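Local coordinates for 2-hydroxyhepta-2,4-diene-1,7-dioate isomerase (Mycobacterium marinum, PDB 3QDF), which probably acts as a metal-dependent isomerase or acylpyruvate-type hydrolase of the fumarylacetoacetate hydrolase family, with zinc bound in this crystal, at residues 56-61 with 103-108; 119-124 with 234-239; 131-136 with 223-228; 147-152 with 257-262; 189-194 with 201-206. All coordinates share one frame; numbering follows the deposited sequence. Where two conformers were deposited one is given.

How the interactions relate
Interactions 2, 4 and 5 cluster on the fumarylacetoacetate hydrolase-type domain, centres 9 to 12 Å apart. Interactions 2 and 4 share neighbouring strands 118-128 and 144-155 and build one zinc site from both. Interaction 5 belongs, with strand 257-265 of interaction 4, to a five-strand sheet. Interaction 1 comes first along the chain, joining the N-terminal region to this domain, and meets interaction 4 where Asn106 pairs with Thr260. Interaction 3 lies off to one side, its centre 24 to 27 Å from the others. Interaction 5 is nested inside the loops closed by interactions 2, 3 and 4. Gln202, touching Gly122 and Thr236, ties its hairpin, which carries the second zinc, to the first site.

Interaction 1. Residues 56-61 with 103-108; sequences VRLLAP and VGPNVP
The Leu59-Ala60 peptide is the flat group here, and Gly104 and Pro105 lie together over one of its faces. Gly104 CA sits above the nitrogen end, 3.5 Å from Ala60 N, while Pro105 CD sits above the oxygen end, 3.5 Å from Leu59 O. Beside the peptide, Ala60 CB reaches Gly104 CA at 3.7 Å. With no side chain on Gly104, its backbone can settle directly on the peptide.

The Pro105 ring meets one more group. Leu58 has CG anti to its backbone N (chi1 -174°), and its CD2 touches Pro105 CG at 4.1 Å, the two side chains crossing at about a right angle. No direct hydrogen bond joins the segments; instead one water donates to both Leu58 O and Pro105 O, 2.7 Å from each.

Gly104 to Val107 form a type II turn, with Asn106 at positive phi (71°) and a weak closing bond from Val107 N to Gly104 O. Asn261 ND2 also bonds to Gly104 O and Val107 O, while strand 57-59 pairs with strand 6-12. The contact therefore joins the N-terminal Rv2993c-like region to the fumarylacetoacetate hydrolase-type part of the chain. Chemically it is a van der Waals join between backbone and proline ring, and the two carbonyl oxygens, which could not bond to each other, are reconciled by a water that spends both its protons on them.

Interaction 2. Residues 119-124 with 234-239; sequences HFEGEL and TGTPAG. With ZN (zinc ion), chain B; EDO (1,2-ethanediol), chain D.
Thr236 lies crosswise to two zinc-binding side chains, meeting both Glu121 and Glu123 at about a right angle. Its methyl CG2 rests on the Glu121 chain, 3.7 Å from Glu121 CD, and its CB faces Glu123 OE2. Its hydroxyl OG1 is anti to the backbone N (chi1 -161°), which turns it down to the strand, where it donates to Gly122 O at 2.8 Å. The same OG1 is bonded to Gln202 NE2.

Both glutamates stretch out on the same side of strand 118-128. Glu121 OE2 binds zinc at 2.3 Å and Glu123 OE2 at 2.0 Å; Asp152, a water and a 1,2-ethanediol hydroxyl complete the ligands. Glu121 OE1 forms a salt bridge with Arg156. Glu123 OE1 is met from above its carboxylate plane by Gly235 N at 2.8 Å, and the zinc-bound water donates to this oxygen too.

Further along, Thr234 grips Leu124 O twice: its N approaches almost in line with the carbonyl at 3.1 Å, its OG1 from a tilted position at 2.9 Å. At the far end Phe120 CZ comes within 3.4 Å of Gly239 O. The loop after strand 231-233 thus serves as second shell to the metal. By holding OE1 of Glu123, Gly235 N probably limits rotation of that carboxylate and helps hold OE2 on the zinc, while the water held by metal and OE1 together is probably polarised.

Interaction 3. Residues 131-136 with 223-228; sequences PCKDVS and VMTLLP. With EDO (1,2-ethanediol), chain F.
Cys132 turns SG between its own backbone N and carbonyl carbon (chi1 58°), which brings the sulfur alongside Leu226, 3.8 Å from Leu226 CB. Leu226 in turn has CG anti to its carbonyl carbon (chi1 -74°), carrying the isobutyl end on to Ile220 and Ser221 of helix 213-223. The sulfur and the leucine lie on the buried side of the contact.

Between them the backbones close a pair of hydrogen bonds. Leu226 N donates to Cys132 O at 2.8 Å, close to straight (175°), and Cys132 N returns a bond to Leu226 O at 2.9 Å. Each of these oxygens also takes a CA-H contact: Pro131 CA points to Leu226 O at 3.3 Å, Thr225 CA to Cys132 O at 3.5 Å.

The more exposed side chains add to the contact at both ends. The Pro131 and Pro228 rings touch at an oblique angle, Pro131 CD 3.9 Å from Pro228 CG. At the other end Lys133 CD passes 3.6 Å from Thr225 OG1 before the amine leads away. A 1,2-ethanediol, probably from the crystallisation liquor, donates through O2 to Val223 O and is also hydrogen-bonded to Ser221 O.

Thr225 O is bonded to Lys66 NZ, and Asp134 pairs through its backbone with Ser221, tying the 131-136 loop to the end of helix 213-223 as well. What joins the two loops is an isolated antiparallel beta bridge, a single hydrogen-bonded pair at Cys132 and Leu226, far from either zinc.

Interaction 4. Residues 147-152 with 257-262; sequences YTIGND and GTLTNP. With ZN (zinc ion), chain B; EDO (1,2-ethanediol), chain E.
Ile149 and Leu259 face each other from strands running the same way, with an angle of 27° between them and axes 7.5 Å apart, too far for backbone pairing. Their side chains slide past one another in opposite directions. Ile149 CB meets Leu259 CB at 3.9 Å, and its CG2 adds a second touch to the same carbon. Leu259, with CG anti to its backbone N (chi1 172°), reaches over the Ile149 backbone and puts CD2 3.5 Å from Ile149 O. The other branch of Ile149 projects out across the gap to strand 257-265, and its CD1 presses close to Gly257 O at 3.2 Å.

This is face-to-face packing of two sheets, consistent with the beta-sandwich roll of the fumarylacetoacetate hydrolase family: strand 144-155 pairs with 118-128 and 175-182, strand 257-265 with 248-253 and 109-111. Ile251 of strand 248-253 packs on Ile149 as well.

Toward the other end the interface turns polar. Asn151 ND2 donates to a water at 3.1 Å, which in turn donates a hydrogen bond to Asn261 OD1. Asn151 OD1 takes Glu121 N. One residue beyond Asn151, the strand delivers Asp152 to the metal, OD2 binding zinc at 2.1 Å while Lys97 forms a salt bridge with OD1. On the far side of strand 257-265, Thr258 N donates to a 1,2-ethanediol oxygen, O2, at 3.0 Å.

Interaction 5. Residues 189-194 with 201-206; sequences DLELRT and KQHART. With ZN (zinc ion), chain C.
Glu191 and His203 face the same side of a beta hairpin, strands 191-196 and 199-205, and together hold the second zinc of this chain. Glu191 runs out fully extended, CG anti to the backbone N (chi1 -177°), and binds the metal through OE1 at 2.1 Å; His203 NE2 binds at the same distance. Carboxylate and imidazole planes stand 83° apart, with the Glu191 carboxyl carbon at the ring's edge. Arg193 shares this face, its CG 4.0 Å from His203 CD2. The Arg193 guanidinium forms a salt bridge with Glu195, and has only a weak one to Glu191 OE2.

The strands are antiparallel, Leu192 with Ala204 and Thr194 with Gln202 as hydrogen-bonded pairs. A classic beta bulge sits at the hairpin's turn end, where Lys201 and Gln202 both face Thr194: Lys201 N gives Thr194 O a short, nearly straight bond (2.8 Å), Gln202 N a weak one to the same oxygen (3.4 Å).

On the opposite face Gln202 lies alongside Thr194 and accepts a hydrogen bond from Thr194 OG1 on its OE1 at 2.7 Å. That oxygen also receives Gly122 N, so the glutamine clips the hairpin to the neighbouring metal site.

At the open end, Leu190 N donates to Thr206 OG1, which is bonded to Pro187 O as well. Arg205 closes this end with two bonds to Asp189: a salt bridge from NE to OD1 at 2.8 Å, an oxygen also bonded to Ser207 OG, and a bond from NH1 to the main-chain Asp189 O at 2.9 Å, from above its carbonyl plane.

Interaction 1. Residues 56-61 with 103-108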
# COMPACT_ATOMS: atom_id res chain seq x y z
N VAL A 56 -19.53 4.55 6.73
CA VAL A 56 -19.15 3.21 6.30
C VAL A 56 -17.75 2.84 6.80
O VAL A 56 -17.00 3.71 7.23
CB VAL A 56 -19.25 3.04 4.74
CG1 VAL A 56 -20.70 3.21 4.27
CG2 VAL A 56 -18.33 4.02 4.03
N ARG A 57 -17.41 1.55 6.77
CA ARG A 57 -16.06 1.11 7.13
C ARG A 57 -15.18 1.04 5.89
O ARG A 57 -15.47 0.31 4.95
CB ARG A 57 -16.08 -0.24 7.87
CG ARG A 57 -14.91 -0.41 8.85
CD ARG A 57 -15.06 -1.62 9.78
NE ARG A 57 -14.87 -2.88 9.07
CZ ARG A 57 -15.82 -3.78 8.89
NH1 ARG A 57 -17.03 -3.58 9.37
NH2 ARG A 57 -15.55 -4.90 8.22
N LEU A 58 -14.12 1.83 5.89
CA LEU A 58 -13.13 1.82 4.83
C LEU A 58 -12.16 0.64 4.99
O LEU A 58 -11.52 0.51 6.03
CB LEU A 58 -12.35 3.12 4.86
CG LEU A 58 -11.37 3.37 3.73
CD1 LEU A 58 -12.10 3.43 2.40
CD2 LEU A 58 -10.68 4.70 4.02
N LEU A 59 -12.04 -0.19 3.95
CA LEU A 59 -11.27 -1.44 4.03
C LEU A 59 -9.99 -1.30 3.23
O LEU A 59 -9.78 -0.26 2.61
CB LEU A 59 -12.11 -2.60 3.47
CG LEU A 59 -13.53 -2.78 4.04
CD1 LEU A 59 -14.31 -3.86 3.27
CD2 LEU A 59 -13.52 -3.06 5.57
N ALA A 60 -9.14 -2.34 3.24
CA ALA A 60 -8.00 -2.39 2.31
C ALA A 60 -8.59 -2.28 0.91
O ALA A 60 -9.64 -2.90 0.62
CB ALA A 60 -7.22 -3.68 2.46
N PRO A 61 -7.98 -1.44 0.04
CA PRO A 61 -8.65 -1.06 -1.21
C PRO A 61 -8.61 -2.15 -2.29
O PRO A 61 -9.25 -2.01 -3.35
CB PRO A 61 -7.86 0.17 -1.67
CG PRO A 61 -6.48 -0.03 -1.08
CD PRO A 61 -6.69 -0.73 0.23
N VAL A 103 -3.60 -5.61 5.80
CA VAL A 103 -4.76 -5.05 6.51
C VAL A 103 -5.06 -3.68 5.91
O VAL A 103 -4.19 -3.10 5.26
CB VAL A 103 -4.54 -4.88 8.04
CG1 VAL A 103 -4.36 -6.23 8.70
CG2 VAL A 103 -3.35 -3.97 8.33
N GLY A 104 -6.28 -3.19 6.13
CA GLY A 104 -6.67 -1.89 5.65
C GLY A 104 -6.35 -0.77 6.62
O GLY A 104 -5.68 -0.99 7.65
N PRO A 105 -6.78 0.45 6.29
CA PRO A 105 -6.61 1.60 7.15
C PRO A 105 -7.21 1.37 8.52
O PRO A 105 -8.27 0.73 8.63
CB PRO A 105 -7.43 2.69 6.45
CG PRO A 105 -7.51 2.28 5.08
CD PRO A 105 -7.40 0.80 5.01
N ASN A 106 -6.50 1.84 9.55
CA ASN A 106 -6.97 1.85 10.95
C ASN A 106 -7.02 0.47 11.61
O ASN A 106 -7.46 0.34 12.75
CB ASN A 106 -8.32 2.59 11.09
CG ASN A 106 -8.32 3.95 10.39
OD1 ASN A 106 -9.02 4.17 9.40
ND2 ASN A 106 -7.53 4.87 10.91
N VAL A 107 -6.54 -0.56 10.93
CA VAL A 107 -6.50 -1.90 11.52
C VAL A 107 -5.16 -2.06 12.24
O VAL A 107 -4.13 -1.66 11.69
CB VAL A 107 -6.69 -3.00 10.47
CG1 VAL A 107 -6.59 -4.39 11.11
CG2 VAL A 107 -8.06 -2.84 9.76
N PRO A 108 -5.17 -2.60 13.49
CA PRO A 108 -3.90 -2.72 14.22
C PRO A 108 -2.84 -3.62 13.55
O PRO A 108 -3.17 -4.66 12.99
CB PRO A 108 -4.31 -3.30 15.60
CG PRO A 108 -5.77 -2.94 15.76
CD PRO A 108 -6.33 -2.99 14.32
O HOH W 1 -9.63 -1.04 7.14

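Interaction 2. Residues 119-124 with 234-239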
# COMPACT_ATOMS: atom_id res chain seq x y z
N HIS A 119 10.10 -2.81 12.47
CA HIS A 119 10.12 -1.52 11.79
C HIS A 119 8.92 -1.31 10.90
O HIS A 119 8.42 -2.25 10.27
CB HIS A 119 11.38 -1.40 10.91
CG HIS A 119 12.63 -1.12 11.68
ND1 HIS A 119 13.78 -0.64 11.08
CD2 HIS A 119 12.92 -1.24 13.00
CE1 HIS A 119 14.72 -0.48 12.00
NE2 HIS A 119 14.23 -0.84 13.17
N PHE A 120 8.48 -0.05 10.83
CA PHE A 120 7.59 0.41 9.77
C PHE A 120 8.46 0.68 8.53
O PHE A 120 9.68 0.86 8.64
CB PHE A 120 6.87 1.70 10.19
CG PHE A 120 7.82 2.86 10.43
CD1 PHE A 120 8.31 3.61 9.36
CD2 PHE A 120 8.28 3.15 11.72
CE1 PHE A 120 9.21 4.65 9.57
CE2 PHE A 120 9.18 4.19 11.93
CZ PHE A 120 9.64 4.94 10.86
N GLU A 121 7.84 0.68 7.36
CA GLU A 121 8.49 1.17 6.15
C GLU A 121 7.39 1.74 5.27
O GLU A 121 6.63 0.99 4.68
CB GLU A 121 9.21 0.05 5.37
CG GLU A 121 10.41 -0.61 6.07
CD GLU A 121 11.18 -1.55 5.15
OE1 GLU A 121 12.33 -1.95 5.46
OE2 GLU A 121 10.65 -1.88 4.08
N GLY A 122 7.34 3.07 5.16
CA GLY A 122 6.37 3.74 4.29
C GLY A 122 6.79 3.61 2.85
O GLY A 122 7.94 3.87 2.52
N GLU A 123 5.85 3.20 1.98
CA GLU A 123 6.16 2.95 0.57
C GLU A 123 5.02 3.31 -0.36
O GLU A 123 3.83 3.06 -0.06
CB GLU A 123 6.52 1.47 0.34
CG GLU A 123 7.49 0.93 1.38
CD GLU A 123 8.26 -0.31 0.97
OE1 GLU A 123 8.07 -0.86 -0.15
OE2 GLU A 123 9.06 -0.74 1.82
N LEU A 124 5.38 3.87 -1.52
CA LEU A 124 4.45 4.00 -2.62
C LEU A 124 4.08 2.60 -3.13
O LEU A 124 4.95 1.76 -3.37
CB LEU A 124 5.07 4.83 -3.74
CG LEU A 124 4.27 4.90 -5.04
CD1 LEU A 124 3.06 5.84 -4.88
CD2 LEU A 124 5.18 5.31 -6.24
N THR A 234 7.20 -0.40 -3.59
CA THR A 234 8.34 0.09 -4.38
C THR A 234 9.58 0.50 -3.59
O THR A 234 10.52 1.09 -4.15
CB THR A 234 7.91 1.23 -5.30
OG1 THR A 234 7.57 2.38 -4.51
CG2 THR A 234 6.70 0.82 -6.16
N GLY A 235 9.60 0.18 -2.29
CA GLY A 235 10.79 0.43 -1.45
C GLY A 235 10.52 1.60 -0.54
O GLY A 235 9.57 2.35 -0.75
N THR A 236 11.35 1.74 0.49
CA THR A 236 11.16 2.76 1.49
C THR A 236 12.38 3.70 1.53
O THR A 236 13.53 3.25 1.35
CB THR A 236 10.89 2.12 2.90
OG1 THR A 236 10.27 3.08 3.77
CG2 THR A 236 12.21 1.61 3.54
N PRO A 237 12.14 5.02 1.77
CA PRO A 237 13.25 5.96 1.98
C PRO A 237 13.97 5.81 3.32
O PRO A 237 13.60 4.97 4.15
CB PRO A 237 12.57 7.35 1.92
CG PRO A 237 11.11 7.08 2.14
CD PRO A 237 10.83 5.71 1.65
N ALA A 238 14.99 6.65 3.51
CA ALA A 238 15.70 6.72 4.79
C ALA A 238 14.72 7.01 5.95
O ALA A 238 13.62 7.59 5.75
CB ALA A 238 16.81 7.80 4.71
N GLY A 239 15.11 6.61 7.15
CA GLY A 239 14.38 6.96 8.37
C GLY A 239 13.52 5.86 8.94
O GLY A 239 12.69 6.12 9.83
ZN ZN B . 10.15 -2.43 1.93
C1 EDO D . 12.79 -3.64 2.05
O1 EDO D . 12.24 -2.41 1.54
C2 EDO D . 14.12 -3.46 2.79
O2 EDO D . 14.14 -4.27 3.99
O HOH W 2 9.51 -2.99 -0.18
O HOH W 3 8.41 4.04 -2.49

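Interaction 3. Residues 131-136 with 223-228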
# COMPACT_ATOMS: atom_id res chain seq x y z
N PRO A 131 -4.20 -8.42 -16.34
CA PRO A 131 -3.18 -9.48 -16.38
C PRO A 131 -2.04 -9.04 -17.27
O PRO A 131 -2.29 -8.43 -18.31
CB PRO A 131 -3.94 -10.70 -16.97
CG PRO A 131 -5.38 -10.34 -17.00
CD PRO A 131 -5.46 -8.83 -17.01
N CYS A 132 -0.80 -9.23 -16.84
CA CYS A 132 0.33 -8.85 -17.70
C CYS A 132 1.60 -9.61 -17.36
O CYS A 132 1.77 -10.10 -16.24
CB CYS A 132 0.59 -7.34 -17.64
SG CYS A 132 0.94 -6.70 -16.01
N LYS A 133 2.51 -9.62 -18.33
CA LYS A 133 3.71 -10.42 -18.29
C LYS A 133 4.61 -9.78 -19.34
O LYS A 133 4.12 -9.39 -20.39
CB LYS A 133 3.30 -11.84 -18.71
CG LYS A 133 4.36 -12.85 -18.89
CD LYS A 133 3.70 -14.24 -19.20
CE LYS A 133 3.72 -14.67 -20.69
NZ LYS A 133 2.55 -14.17 -21.48
N ASP A 134 5.90 -9.69 -19.05
CA ASP A 134 6.91 -9.20 -19.99
C ASP A 134 6.58 -7.78 -20.51
O ASP A 134 6.72 -7.50 -21.70
CB ASP A 134 7.08 -10.17 -21.15
CG ASP A 134 7.62 -11.53 -20.71
OD1 ASP A 134 8.67 -11.56 -20.02
OD2 ASP A 134 7.01 -12.55 -21.09
N VAL A 135 6.14 -6.92 -19.61
CA VAL A 135 5.81 -5.55 -19.97
C VAL A 135 7.07 -4.70 -20.00
O VAL A 135 7.89 -4.79 -19.08
CB VAL A 135 4.78 -5.01 -18.94
CG1 VAL A 135 4.64 -3.53 -19.02
CG2 VAL A 135 3.42 -5.69 -19.20
N SER A 136 7.24 -3.87 -21.04
CA SER A 136 8.35 -2.91 -21.03
C SER A 136 8.04 -1.79 -20.02
O SER A 136 6.88 -1.56 -19.65
CB SER A 136 8.56 -2.31 -22.42
OG SER A 136 7.50 -1.37 -22.65
N VAL A 223 9.70 -11.64 -14.55
CA VAL A 223 9.83 -12.80 -13.67
C VAL A 223 8.48 -13.55 -13.59
O VAL A 223 8.39 -14.74 -13.88
CB VAL A 223 10.26 -12.36 -12.24
CG1 VAL A 223 10.31 -13.57 -11.29
CG2 VAL A 223 11.65 -11.66 -12.28
N MET A 224 7.42 -12.82 -13.26
CA MET A 224 6.17 -13.45 -12.95
C MET A 224 4.97 -12.68 -13.52
O MET A 224 4.98 -11.44 -13.56
CB MET A 224 6.03 -13.57 -11.43
CG MET A 224 6.10 -12.21 -10.70
SD MET A 224 6.01 -12.38 -8.90
CE MET A 224 7.68 -12.97 -8.54
N THR A 225 3.95 -13.43 -13.93
CA THR A 225 2.68 -12.83 -14.31
C THR A 225 2.11 -12.01 -13.16
O THR A 225 2.08 -12.44 -11.99
CB THR A 225 1.66 -13.91 -14.77
OG1 THR A 225 2.10 -14.48 -15.99
CG2 THR A 225 0.27 -13.32 -14.98
N LEU A 226 1.64 -10.81 -13.51
CA LEU A 226 1.02 -9.91 -12.57
C LEU A 226 -0.46 -9.90 -12.87
O LEU A 226 -0.86 -9.84 -14.03
CB LEU A 226 1.61 -8.51 -12.69
CG LEU A 226 3.01 -8.37 -12.11
CD1 LEU A 226 3.56 -7.05 -12.59
CD2 LEU A 226 2.98 -8.45 -10.53
N LEU A 227 -1.28 -9.96 -11.83
CA LEU A 227 -2.73 -10.09 -12.00
C LEU A 227 -3.46 -8.83 -11.55
O LEU A 227 -2.94 -8.11 -10.71
CB LEU A 227 -3.22 -11.31 -11.21
CG LEU A 227 -2.63 -12.65 -11.70
CD1 LEU A 227 -3.04 -13.79 -10.80
CD2 LEU A 227 -3.05 -12.93 -13.18
N PRO A 228 -4.67 -8.55 -12.10
CA PRO A 228 -5.43 -7.39 -11.62
C PRO A 228 -5.59 -7.42 -10.10
O PRO A 228 -6.02 -8.43 -9.54
CB PRO A 228 -6.79 -7.53 -12.30
CG PRO A 228 -6.64 -8.60 -13.31
CD PRO A 228 -5.49 -9.46 -12.93
C1 EDO F . 7.06 -14.52 -18.24
O1 EDO F . 7.68 -13.25 -18.08
C2 EDO F . 6.69 -14.95 -16.84
O2 EDO F . 7.66 -15.90 -16.40

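Interaction 4. Residues 147-152 with 257-262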
# COMPACT_ATOMS: atom_id res chain seq x y z
N TYR A 147 -2.31 4.10 -7.78
CA TYR A 147 -1.32 4.11 -6.71
C TYR A 147 -1.97 4.21 -5.36
O TYR A 147 -2.99 4.88 -5.20
CB TYR A 147 -0.27 5.22 -6.92
CG TYR A 147 0.37 5.07 -8.28
CD1 TYR A 147 1.45 4.19 -8.47
CD2 TYR A 147 -0.16 5.73 -9.40
CE1 TYR A 147 2.01 4.00 -9.73
CE2 TYR A 147 0.40 5.54 -10.68
CZ TYR A 147 1.48 4.68 -10.83
OH TYR A 147 2.05 4.50 -12.06
N THR A 148 -1.36 3.55 -4.39
CA THR A 148 -1.83 3.62 -3.02
C THR A 148 -0.63 3.62 -2.11
O THR A 148 0.52 3.87 -2.56
CB THR A 148 -2.84 2.48 -2.72
OG1 THR A 148 -3.49 2.71 -1.45
CG2 THR A 148 -2.16 1.08 -2.74
N ILE A 149 -0.86 3.38 -0.82
CA ILE A 149 0.22 3.43 0.16
C ILE A 149 0.36 2.07 0.80
O ILE A 149 -0.64 1.40 1.04
CB ILE A 149 -0.02 4.50 1.27
CG1 ILE A 149 -0.37 5.86 0.63
CG2 ILE A 149 1.22 4.64 2.17
CD1 ILE A 149 -0.80 6.95 1.61
N GLY A 150 1.60 1.66 1.02
CA GLY A 150 1.87 0.45 1.78
C GLY A 150 2.79 0.72 2.95
O GLY A 150 3.60 1.68 2.93
N ASN A 151 2.65 -0.11 3.99
CA ASN A 151 3.57 -0.13 5.12
C ASN A 151 4.22 -1.50 5.15
O ASN A 151 3.60 -2.50 5.58
CB ASN A 151 2.83 0.14 6.45
CG ASN A 151 3.78 0.41 7.62
OD1 ASN A 151 4.96 0.09 7.55
ND2 ASN A 151 3.25 0.98 8.70
N ASP A 152 5.48 -1.56 4.69
CA ASP A 152 6.21 -2.83 4.65
C ASP A 152 6.76 -3.20 6.04
O ASP A 152 7.98 -3.07 6.33
CB ASP A 152 7.34 -2.75 3.62
CG ASP A 152 8.09 -4.06 3.47
OD1 ASP A 152 7.56 -5.11 3.91
OD2 ASP A 152 9.19 -4.05 2.90
N GLY A 257 -3.02 10.41 -0.10
CA GLY A 257 -3.66 10.53 1.20
C GLY A 257 -2.77 10.00 2.28
O GLY A 257 -1.53 10.03 2.16
N THR A 258 -3.39 9.50 3.33
CA THR A 258 -2.68 9.06 4.50
C THR A 258 -3.18 7.68 4.91
O THR A 258 -4.39 7.47 5.07
CB THR A 258 -2.87 10.07 5.65
OG1 THR A 258 -2.31 11.33 5.25
CG2 THR A 258 -2.18 9.61 6.94
N LEU A 259 -2.23 6.76 5.06
CA LEU A 259 -2.50 5.45 5.62
C LEU A 259 -2.07 5.44 7.09
O LEU A 259 -0.90 5.66 7.38
CB LEU A 259 -1.74 4.38 4.82
CG LEU A 259 -1.72 2.93 5.34
CD1 LEU A 259 -3.11 2.32 5.38
CD2 LEU A 259 -0.86 2.07 4.43
N THR A 260 -3.02 5.18 7.99
CA THR A 260 -2.79 5.21 9.44
C THR A 260 -3.17 3.90 10.09
O THR A 260 -4.25 3.38 9.84
CB THR A 260 -3.62 6.34 10.10
OG1 THR A 260 -3.26 7.59 9.51
CG2 THR A 260 -3.38 6.41 11.59
N ASN A 261 -2.28 3.38 10.94
CA ASN A 261 -2.54 2.15 11.68
C ASN A 261 -2.03 2.20 13.09
O ASN A 261 -0.88 2.61 13.33
CB ASN A 261 -1.89 0.93 11.02
CG ASN A 261 -2.36 0.74 9.62
OD1 ASN A 261 -1.81 1.33 8.67
ND2 ASN A 261 -3.37 -0.09 9.46
N PRO A 262 -2.87 1.75 14.05
CA PRO A 262 -2.35 1.59 15.39
C PRO A 262 -1.45 0.34 15.48
O PRO A 262 -1.39 -0.47 14.54
CB PRO A 262 -3.63 1.46 16.25
CG PRO A 262 -4.67 0.88 15.33
CD PRO A 262 -4.26 1.29 13.91
ZN ZN B . 10.15 -2.43 1.93
C1 EDO E . -7.26 9.15 5.72
O1 EDO E . -8.01 8.00 5.32
C2 EDO E . -7.38 10.20 4.61
O2 EDO E . -6.25 10.21 3.72
O HOH W 4 0.51 2.38 8.58
O HOH W 2 9.51 -2.99 -0.18

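Interaction 5. Residues 189-194 with 201-206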
# COMPACT_ATOMS: atom_id res chain seq x y z
N ASP A 189 7.31 12.07 -8.91
CA ASP A 189 7.87 13.02 -7.95
C ASP A 189 6.88 13.42 -6.88
O ASP A 189 6.43 14.57 -6.83
CB ASP A 189 8.39 14.27 -8.66
CG ASP A 189 9.19 15.16 -7.74
OD1 ASP A 189 9.70 14.66 -6.72
OD2 ASP A 189 9.29 16.38 -8.02
N LEU A 190 6.55 12.48 -6.00
CA LEU A 190 5.57 12.75 -4.97
C LEU A 190 6.25 12.68 -3.63
O LEU A 190 7.11 11.82 -3.42
CB LEU A 190 4.47 11.69 -5.00
CG LEU A 190 3.62 11.53 -6.25
CD1 LEU A 190 2.64 10.34 -6.03
CD2 LEU A 190 2.88 12.83 -6.59
N GLU A 191 5.86 13.56 -2.71
CA GLU A 191 6.40 13.48 -1.36
C GLU A 191 5.85 12.27 -0.61
O GLU A 191 4.68 11.95 -0.73
CB GLU A 191 6.09 14.73 -0.55
CG GLU A 191 6.74 14.64 0.82
CD GLU A 191 6.42 15.81 1.72
OE1 GLU A 191 7.09 16.84 1.57
OE2 GLU A 191 5.53 15.67 2.59
N LEU A 192 6.70 11.63 0.19
CA LEU A 192 6.26 10.61 1.14
C LEU A 192 6.73 10.98 2.55
O LEU A 192 7.91 11.26 2.78
CB LEU A 192 6.78 9.23 0.71
CG LEU A 192 6.52 7.99 1.56
CD1 LEU A 192 6.87 6.73 0.74
CD2 LEU A 192 7.29 8.00 2.90
N ARG A 193 5.82 10.94 3.50
CA ARG A 193 6.12 11.32 4.87
C ARG A 193 5.54 10.28 5.80
O ARG A 193 4.35 9.98 5.72
CB ARG A 193 5.52 12.70 5.15
CG ARG A 193 5.95 13.37 6.47
CD ARG A 193 5.32 14.78 6.55
NE ARG A 193 3.92 14.76 6.97
CZ ARG A 193 2.86 15.06 6.21
NH1 ARG A 193 3.00 15.42 4.94
NH2 ARG A 193 1.65 15.00 6.73
N THR A 194 6.37 9.76 6.69
CA THR A 194 5.93 8.82 7.72
C THR A 194 6.05 9.41 9.13
O THR A 194 7.08 9.99 9.50
CB THR A 194 6.73 7.49 7.69
OG1 THR A 194 6.68 6.93 6.37
CG2 THR A 194 6.15 6.50 8.70
N LYS A 201 9.44 10.72 10.73
CA LYS A 201 10.55 9.76 10.70
C LYS A 201 11.13 9.59 9.30
O LYS A 201 12.33 9.46 9.15
CB LYS A 201 10.12 8.39 11.23
CG LYS A 201 9.58 8.40 12.67
CD LYS A 201 10.63 8.86 13.67
CE LYS A 201 10.03 8.98 15.06
NZ LYS A 201 11.01 9.63 15.97
N GLN A 202 10.25 9.56 8.30
CA GLN A 202 10.65 9.52 6.91
C GLN A 202 10.09 10.75 6.25
O GLN A 202 8.96 11.17 6.53
CB GLN A 202 10.09 8.28 6.19
CG GLN A 202 10.51 6.98 6.84
CD GLN A 202 10.09 5.77 6.04
OE1 GLN A 202 8.91 5.41 5.99
NE2 GLN A 202 11.07 5.12 5.41
N HIS A 203 10.88 11.34 5.36
CA HIS A 203 10.47 12.55 4.67
C HIS A 203 11.28 12.65 3.40
O HIS A 203 12.41 13.12 3.43
CB HIS A 203 10.70 13.76 5.59
CG HIS A 203 9.91 14.98 5.23
ND1 HIS A 203 10.17 16.21 5.76
CD2 HIS A 203 8.87 15.15 4.37
CE1 HIS A 203 9.32 17.10 5.27
NE2 HIS A 203 8.52 16.49 4.42
N ALA A 204 10.70 12.19 2.29
CA ALA A 204 11.42 12.14 1.02
C ALA A 204 10.48 12.14 -0.17
O ALA A 204 9.27 12.06 0.00
CB ALA A 204 12.35 10.90 0.98
N ARG A 205 11.02 12.25 -1.37
CA ARG A 205 10.20 12.27 -2.58
C ARG A 205 10.48 11.02 -3.41
O ARG A 205 11.61 10.53 -3.43
CB ARG A 205 10.46 13.54 -3.40
CG ARG A 205 10.33 14.84 -2.61
CD ARG A 205 10.34 16.05 -3.55
NE ARG A 205 9.11 16.10 -4.34
CZ ARG A 205 7.95 16.60 -3.92
NH1 ARG A 205 6.88 16.57 -4.71
NH2 ARG A 205 7.85 17.12 -2.70
N THR A 206 9.45 10.51 -4.08
CA THR A 206 9.59 9.34 -4.93
C THR A 206 10.56 9.58 -6.10
O THR A 206 10.99 8.62 -6.74
CB THR A 206 8.22 8.86 -5.47
OG1 THR A 206 7.63 9.90 -6.27
CG2 THR A 206 7.28 8.49 -4.31
ZN ZN C . 7.09 17.70 3.53